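Local coordinates for conserved domain protein (Porphyromonas gingivalis, PDB 3PNN) that probably transfers sugar units to form glycosidic linkages, as a cytoplasmic glycosyltransferase with a Rossmann-like alpha/beta/alpha fold, at residues E65-L68 against T69-G73; V286-L289 against R290-T293. All coordinates share one frame; numbering follows the deposited sequence. Where two conformers were deposited one is given.

Interaction 1: E65-L68 against T69-G73; sequences EKIL and TKYEG
The ring of Y71 has the carbonyl oxygen I67 O over one face, 3.7 Å above its plane and displaced toward the rim. I67 CG2 approaches Y71 CE2 at 3.7 Å, outside the ring outline and on the same side as I67 O. The two side chains run side by side and point the same way. With CG1 beside the backbone N of I67 (chi1 -61°), CG2 is the branch that meets the tyrosine. F303 meets the Y71 ring edge-to-face. Beyond the two segments, D37 on helix 35-46 takes a hydrogen bond from the Y71 hydroxyl and a salt bridge from K70 NZ. The K70 chain bends at chi3, and K70 CE comes to 3.5 Å from K66 O. This is the C-terminal end of helix 60-71, which joins parallel strands 50-55 and 77-81 in a beta-alpha-beta unit of the Rossmann-like fold. The hydrogen bonds here mix spans. K70 N reaches I67 O at 2.9 Å, three residues back. L68 O accepts two donors: Y71 N from well above the carbonyl plane, and E72 N nearly in line with C=O at 3.0 Å. One turn earlier, T69 OG1 donates to E65 O at 2.8 Å. A chi1 of 50° turns this hydroxyl back toward that carbonyl.

Interaction 2: V286-L289 against R290-T293; sequences VAKL and RELT
R290 starts the second turn and meets V286 and A287. Its backbone N donates to V286 O at 3.1 Å. The side chain bends at chi2 and chi3 and folds back along the helix toward A287. There R290 NH1 lies 3.9 Å from A287 CB. The guanidinium presents one face to A287, with A287 O above the plane but displaced toward the rim. This is a packing contact of a surface arginine, with no side-chain hydrogen bond across the turn.

E291 N donates to A287 O at 2.9 Å. In the conformer described, E291 CG lies 3.3 Å from A287 O, with CD also close to that oxygen. K288 NZ and E291 OE1 stand 4.7 Å apart. Both chains are modelled in two conformers, so this spacing and any attraction between the opposite charges are doubtful. Helix 282-294 is regular here, with bonds from each N-H to the carbonyl four residues earlier. It lies near the C-terminal end of the chain and packs against loops.

L292 N donates to K288 O at 2.9 Å. The L292 side chain is directed back at K288, and in the K288 conformer described L292 CG lies 3.9 Å from K288 CE. In that conformer CG of K288 is anti to the backbone N (chi1 -179°), and a bend at chi2 turns the lysine chain along the helix. Its methylenes then pass by the leucine branches. F274 touches the same lysine.

T293 ends the walk with two bonds to one acceptor. Its N and its OG1 both donate to L289 O, from opposite faces of the carbonyl plane. T293 OG1 lies 2.8 Å from L289 O. The T293 side chain also touches P30, and L289 packs on I28.

Overall arrangement
Both interactions are local contacts between neighbouring turns, interaction 2 within a helix and interaction 1 at a helix end. They do not touch each other. Their centres are 24 Å apart and their nearest atoms about 12 Å. Interaction 1 is partly buried. It lies at the end of helix 60-71, packed on strands 50-55 and 77-81 and on helix 35-46. Its apolar and aromatic groups face that interior, and K70 and Y71 share D37. Interaction 2 is a surface contact on helix 282-294, beside loops. Long polar chains lie along its outside, and L289 is its buried residue. A threonine hydroxyl bonds back to a carbonyl in each, but the backbone pattern is regular only in interaction 2.

Interaction 1: E65-L68 against T69-G73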
ATOM      1  N   GLU A  65      19.359  -8.676   7.507  1.00 26.32           N
ATOM      2  CA  GLU A  65      19.571  -9.715   8.520  1.00 32.05           C
ATOM      3  C   GLU A  65      18.284 -10.379   8.995  1.00 36.15           C
ATOM      4  O   GLU A  65      18.214 -11.602   9.135  1.00 33.22           O
ATOM      5  CB  GLU A  65      20.272  -9.124   9.750  1.00 34.02           C
ATOM      6  CG  GLU A  65      21.717  -8.737   9.551  1.00 49.07           C
ATOM      7  CD  GLU A  65      22.307  -8.091  10.798  1.00 61.45           C
ATOM      8  OE1 GLU A  65      21.592  -8.013  11.826  1.00 62.26           O
ATOM      9  OE2 GLU A  65      23.478  -7.658  10.747  1.00 67.35           O
ATOM     10  N   LYS A  66      17.273  -9.565   9.267  1.00 33.62           N
ATOM     11  CA  LYS A  66      16.085 -10.048   9.964  1.00 26.58           C
ATOM     12  C   LYS A  66      14.914 -10.332   9.032  1.00 30.11           C
ATOM     13  O   LYS A  66      14.030 -11.110   9.375  1.00 31.84           O
ATOM     14  CB  LYS A  66      15.633  -9.023  11.019  1.00 29.03           C
ATOM     15  CG  LYS A  66      16.560  -8.874  12.242  1.00 36.99           C
ATOM     16  CD  LYS A  66      16.017  -7.781  13.168  1.00 45.21           C
ATOM     17  CE  LYS A  66      16.536  -7.910  14.595  1.00 55.28           C
ATOM     18  NZ  LYS A  66      17.996  -7.686  14.678  1.00 55.14           N
ATOM     19  N   ILE A  67      14.882  -9.691   7.870  1.00 27.15           N
ATOM     20  CA  ILE A  67      13.726  -9.852   6.983  1.00 25.93           C
ATOM     21  C   ILE A  67      14.043 -10.610   5.689  1.00 28.91           C
ATOM     22  O   ILE A  67      13.378 -11.599   5.370  1.00 33.72           O
ATOM     23  CB  ILE A  67      13.040  -8.498   6.710  1.00 30.00           C
ATOM     24  CG1 ILE A  67      12.529  -7.914   8.041  1.00 32.95           C
ATOM     25  CG2 ILE A  67      11.904  -8.655   5.679  1.00 25.99           C
ATOM     26  CD1 ILE A  67      11.661  -6.684   7.904  1.00 40.63           C
ATOM     27  N   LEU A  68      15.051 -10.169   4.944  1.00 27.04           N
ATOM     28  CA  LEU A  68      15.371 -10.850   3.686  1.00 33.04           C
ATOM     29  C   LEU A  68      15.725 -12.324   3.881  1.00 34.42           C
ATOM     30  O   LEU A  68      15.487 -13.148   2.997  1.00 32.90           O
ATOM     31  CB  LEU A  68      16.498 -10.148   2.924  1.00 29.80           C
ATOM     32  CG  LEU A  68      16.067  -8.878   2.192  1.00 38.16           C
ATOM     33  CD1 LEU A  68      17.095  -8.521   1.113  1.00 37.05           C
ATOM     34  CD2 LEU A  68      14.674  -9.041   1.582  1.00 35.20           C
ATOM     35  N   THR A  69      16.313 -12.653   5.027  1.00 29.77           N
ATOM     36  CA  THR A  69      16.711 -14.029   5.296  1.00 32.32           C
ATOM     37  C   THR A  69      15.485 -14.939   5.387  1.00 31.01           C
ATOM     38  O   THR A  69      15.582 -16.150   5.182  1.00 33.17           O
ATOM     39  CB  THR A  69      17.479 -14.146   6.616  1.00 34.95           C
ATOM     40  OG1 THR A  69      16.736 -13.479   7.649  1.00 36.79           O
ATOM     41  CG2 THR A  69      18.859 -13.517   6.492  1.00 36.00           C
ATOM     42  N   LYS A  70      14.332 -14.361   5.704  1.00 26.70           N
ATOM     43  CA  LYS A  70      13.109 -15.165   5.798  1.00 29.08           C
ATOM     44  C   LYS A  70      12.621 -15.623   4.422  1.00 35.44           C
ATOM     45  O   LYS A  70      12.018 -16.695   4.294  1.00 29.92           O
ATOM     46  CB  LYS A  70      11.997 -14.391   6.523  1.00 33.20           C
ATOM     47  CG  LYS A  70      12.229 -14.219   8.030  1.00 35.30           C
ATOM     48  CD  LYS A  70      11.007 -13.624   8.759  1.00 33.74           C
ATOM     49  CE  LYS A  70      10.804 -12.151   8.422  1.00 38.32           C
ATOM     50  NZ  LYS A  70       9.637 -11.543   9.155  1.00 34.56           N
ATOM     51  N   TYR A  71      12.879 -14.810   3.398  1.00 27.19           N
ATOM     52  CA  TYR A  71      12.297 -15.047   2.069  1.00 26.72           C
ATOM     53  C   TYR A  71      13.288 -15.560   1.028  1.00 33.15           C
ATOM     54  O   TYR A  71      12.882 -16.130   0.024  1.00 33.93           O
ATOM     55  CB  TYR A  71      11.615 -13.778   1.533  1.00 27.47           C
ATOM     56  CG  TYR A  71      10.739 -13.070   2.540  1.00 27.34           C
ATOM     57  CD1 TYR A  71       9.870 -13.785   3.356  1.00 27.87           C
ATOM     58  CD2 TYR A  71      10.766 -11.680   2.664  1.00 26.95           C
ATOM     59  CE1 TYR A  71       9.062 -13.142   4.284  1.00 29.43           C
ATOM     60  CE2 TYR A  71       9.959 -11.024   3.587  1.00 30.64           C
ATOM     61  CZ  TYR A  71       9.107 -11.761   4.389  1.00 29.38           C
ATOM     62  OH  TYR A  71       8.321 -11.125   5.325  1.00 29.72           O
ATOM     63  N   GLU A  72      14.582 -15.354   1.256  1.00 34.14           N
ATOM     64  CA  GLU A  72      15.567 -15.725   0.241  1.00 38.17           C
ATOM     65  C   GLU A  72      15.447 -17.205  -0.106  1.00 39.02           C
ATOM     66  O   GLU A  72      15.292 -18.064   0.771  1.00 38.42           O
ATOM     67  CB  GLU A  72      16.993 -15.406   0.697  1.00 46.73           C
ATOM     68  CG  GLU A  72      18.044 -15.611  -0.396  1.00 52.24           C
ATOM     69  CD  GLU A  72      19.467 -15.442   0.110  1.00 56.51           C
ATOM     70  OE1 GLU A  72      20.026 -14.335  -0.064  1.00 59.35           O
ATOM     71  OE2 GLU A  72      20.021 -16.415   0.677  1.00 47.98           O
ATOM     72  N   GLY A  73      15.515 -17.515  -1.393  1.00 39.43           N
ATOM     73  CA  GLY A  73      15.372 -18.898  -1.802  1.00 45.09           C
ATOM     74  C   GLY A  73      13.928 -19.362  -1.914  1.00 49.45           C
ATOM     75  O   GLY A  73      13.669 -20.353  -2.588  1.00 50.46           O
TER

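Interaction 2: V286-L289 against R290-T293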
ATOM      1  N   VAL A 286      -4.304 -10.294  16.738  1.00 29.28           N
ATOM      2  CA  VAL A 286      -3.763 -11.560  17.241  1.00 27.41           C
ATOM      3  C   VAL A 286      -4.838 -12.665  17.180  1.00 31.51           C
ATOM      4  O   VAL A 286      -4.590 -13.782  16.717  1.00 28.80           O
ATOM      5  CB  VAL A 286      -3.258 -11.422  18.695  1.00 28.14           C
ATOM      6  CG1 VAL A 286      -2.899 -12.788  19.278  1.00 29.71           C
ATOM      7  CG2 VAL A 286      -2.037 -10.467  18.769  1.00 29.65           C
ATOM      8  N   ALA A 287      -6.038 -12.346  17.644  1.00 32.45           N
ATOM      9  CA  ALA A 287      -7.106 -13.344  17.675  1.00 35.19           C
ATOM     10  C   ALA A 287      -7.526 -13.781  16.268  1.00 32.53           C
ATOM     11  O   ALA A 287      -7.790 -14.961  16.027  1.00 31.97           O
ATOM     12  CB  ALA A 287      -8.308 -12.830  18.475  1.00 32.54           C
ATOM     13  N   LYS A 288      -7.585 -12.848  15.326  1.00 30.34           N
ATOM     14  CA  LYS A 288      -8.009 -13.189  13.974  0.54 32.36           C
ATOM     15  C   LYS A 288      -6.997 -14.098  13.287  1.00 36.28           C
ATOM     16  O   LYS A 288      -7.367 -15.052  12.600  1.00 31.36           O
ATOM     17  CB  LYS A 288      -8.236 -11.936  13.127  0.54 30.83           C
ATOM     18  CG  LYS A 288      -8.703 -12.248  11.717  0.54 31.66           C
ATOM     19  CD  LYS A 288     -10.028 -13.005  11.727  0.54 34.18           C
ATOM     20  CE  LYS A 288     -10.514 -13.285  10.317  0.54 35.87           C
ATOM     21  NZ  LYS A 288     -11.807 -14.022  10.337  0.54 40.40           N
ATOM     22  N   LEU A 289      -5.710 -13.808  13.468  1.00 29.48           N
ATOM     23  CA  LEU A 289      -4.687 -14.665  12.876  1.00 26.85           C
ATOM     24  C   LEU A 289      -4.736 -16.078  13.487  1.00 32.21           C
ATOM     25  O   LEU A 289      -4.511 -17.081  12.805  1.00 30.72           O
ATOM     26  CB  LEU A 289      -3.295 -14.050  13.069  1.00 25.39           C
ATOM     27  CG  LEU A 289      -3.054 -12.754  12.275  1.00 27.10           C
ATOM     28  CD1 LEU A 289      -1.735 -12.098  12.722  1.00 28.13           C
ATOM     29  CD2 LEU A 289      -3.044 -12.999  10.774  1.00 27.04           C
ATOM     30  N   ARG A 290      -5.002 -16.154  14.785  1.00 32.00           N
ATOM     31  CA  ARG A 290      -5.098 -17.455  15.456  1.00 32.35           C
ATOM     32  C   ARG A 290      -6.284 -18.250  14.895  1.00 33.48           C
ATOM     33  O   ARG A 290      -6.185 -19.460  14.631  1.00 32.36           O
ATOM     34  CB  ARG A 290      -5.238 -17.266  16.973  1.00 35.68           C
ATOM     35  CG  ARG A 290      -4.835 -18.489  17.794  1.00 59.59           C
ATOM     36  CD  ARG A 290      -5.849 -18.840  18.885  1.00 71.60           C
ATOM     37  NE  ARG A 290      -6.232 -17.700  19.718  1.00 83.45           N
ATOM     38  CZ  ARG A 290      -7.457 -17.177  19.756  1.00 90.22           C
ATOM     39  NH1 ARG A 290      -7.717 -16.141  20.545  1.00 85.54           N
ATOM     40  NH2 ARG A 290      -8.427 -17.691  19.007  1.00 94.96           N
ATOM     41  N   GLU A 291      -7.401 -17.557  14.715  1.00 31.18           N
ATOM     42  CA  GLU A 291      -8.605 -18.177  14.171  0.52 35.89           C
ATOM     43  C   GLU A 291      -8.425 -18.677  12.730  1.00 35.60           C
ATOM     44  O   GLU A 291      -8.859 -19.784  12.396  1.00 35.92           O
ATOM     45  CB  GLU A 291      -9.795 -17.217  14.290  0.52 41.46           C
ATOM     46  CG  GLU A 291     -10.285 -17.042  15.729  0.52 43.25           C
ATOM     47  CD  GLU A 291     -11.113 -15.785  15.933  0.52 52.72           C
ATOM     48  OE1 GLU A 291     -11.537 -15.175  14.930  0.52 62.28           O
ATOM     49  OE2 GLU A 291     -11.334 -15.405  17.104  0.52 52.24           O
ATOM     50  N   LEU A 292      -7.781 -17.881  11.882  1.00 30.40           N
ATOM     51  CA  LEU A 292      -7.534 -18.294  10.505  1.00 30.03           C
ATOM     52  C   LEU A 292      -6.590 -19.491  10.452  1.00 32.26           C
ATOM     53  O   LEU A 292      -6.698 -20.355   9.574  1.00 33.08           O
ATOM     54  CB  LEU A 292      -6.915 -17.143   9.714  1.00 25.39           C
ATOM     55  CG  LEU A 292      -7.842 -15.960   9.459  1.00 30.61           C
ATOM     56  CD1 LEU A 292      -7.049 -14.777   8.912  1.00 30.88           C
ATOM     57  CD2 LEU A 292      -8.947 -16.384   8.499  1.00 35.32           C
ATOM     58  N   THR A 293      -5.649 -19.528  11.388  1.00 30.71           N
ATOM     59  CA  THR A 293      -4.689 -20.629  11.457  1.00 28.69           C
ATOM     60  C   THR A 293      -5.385 -21.909  11.921  1.00 34.54           C
ATOM     61  O   THR A 293      -5.166 -22.980  11.353  1.00 37.92           O
ATOM     62  CB  THR A 293      -3.499 -20.287  12.377  1.00 33.65           C
ATOM     63  OG1 THR A 293      -2.821 -19.130  11.859  1.00 32.68           O
ATOM     64  CG2 THR A 293      -2.519 -21.462  12.462  1.00 33.75           C
TER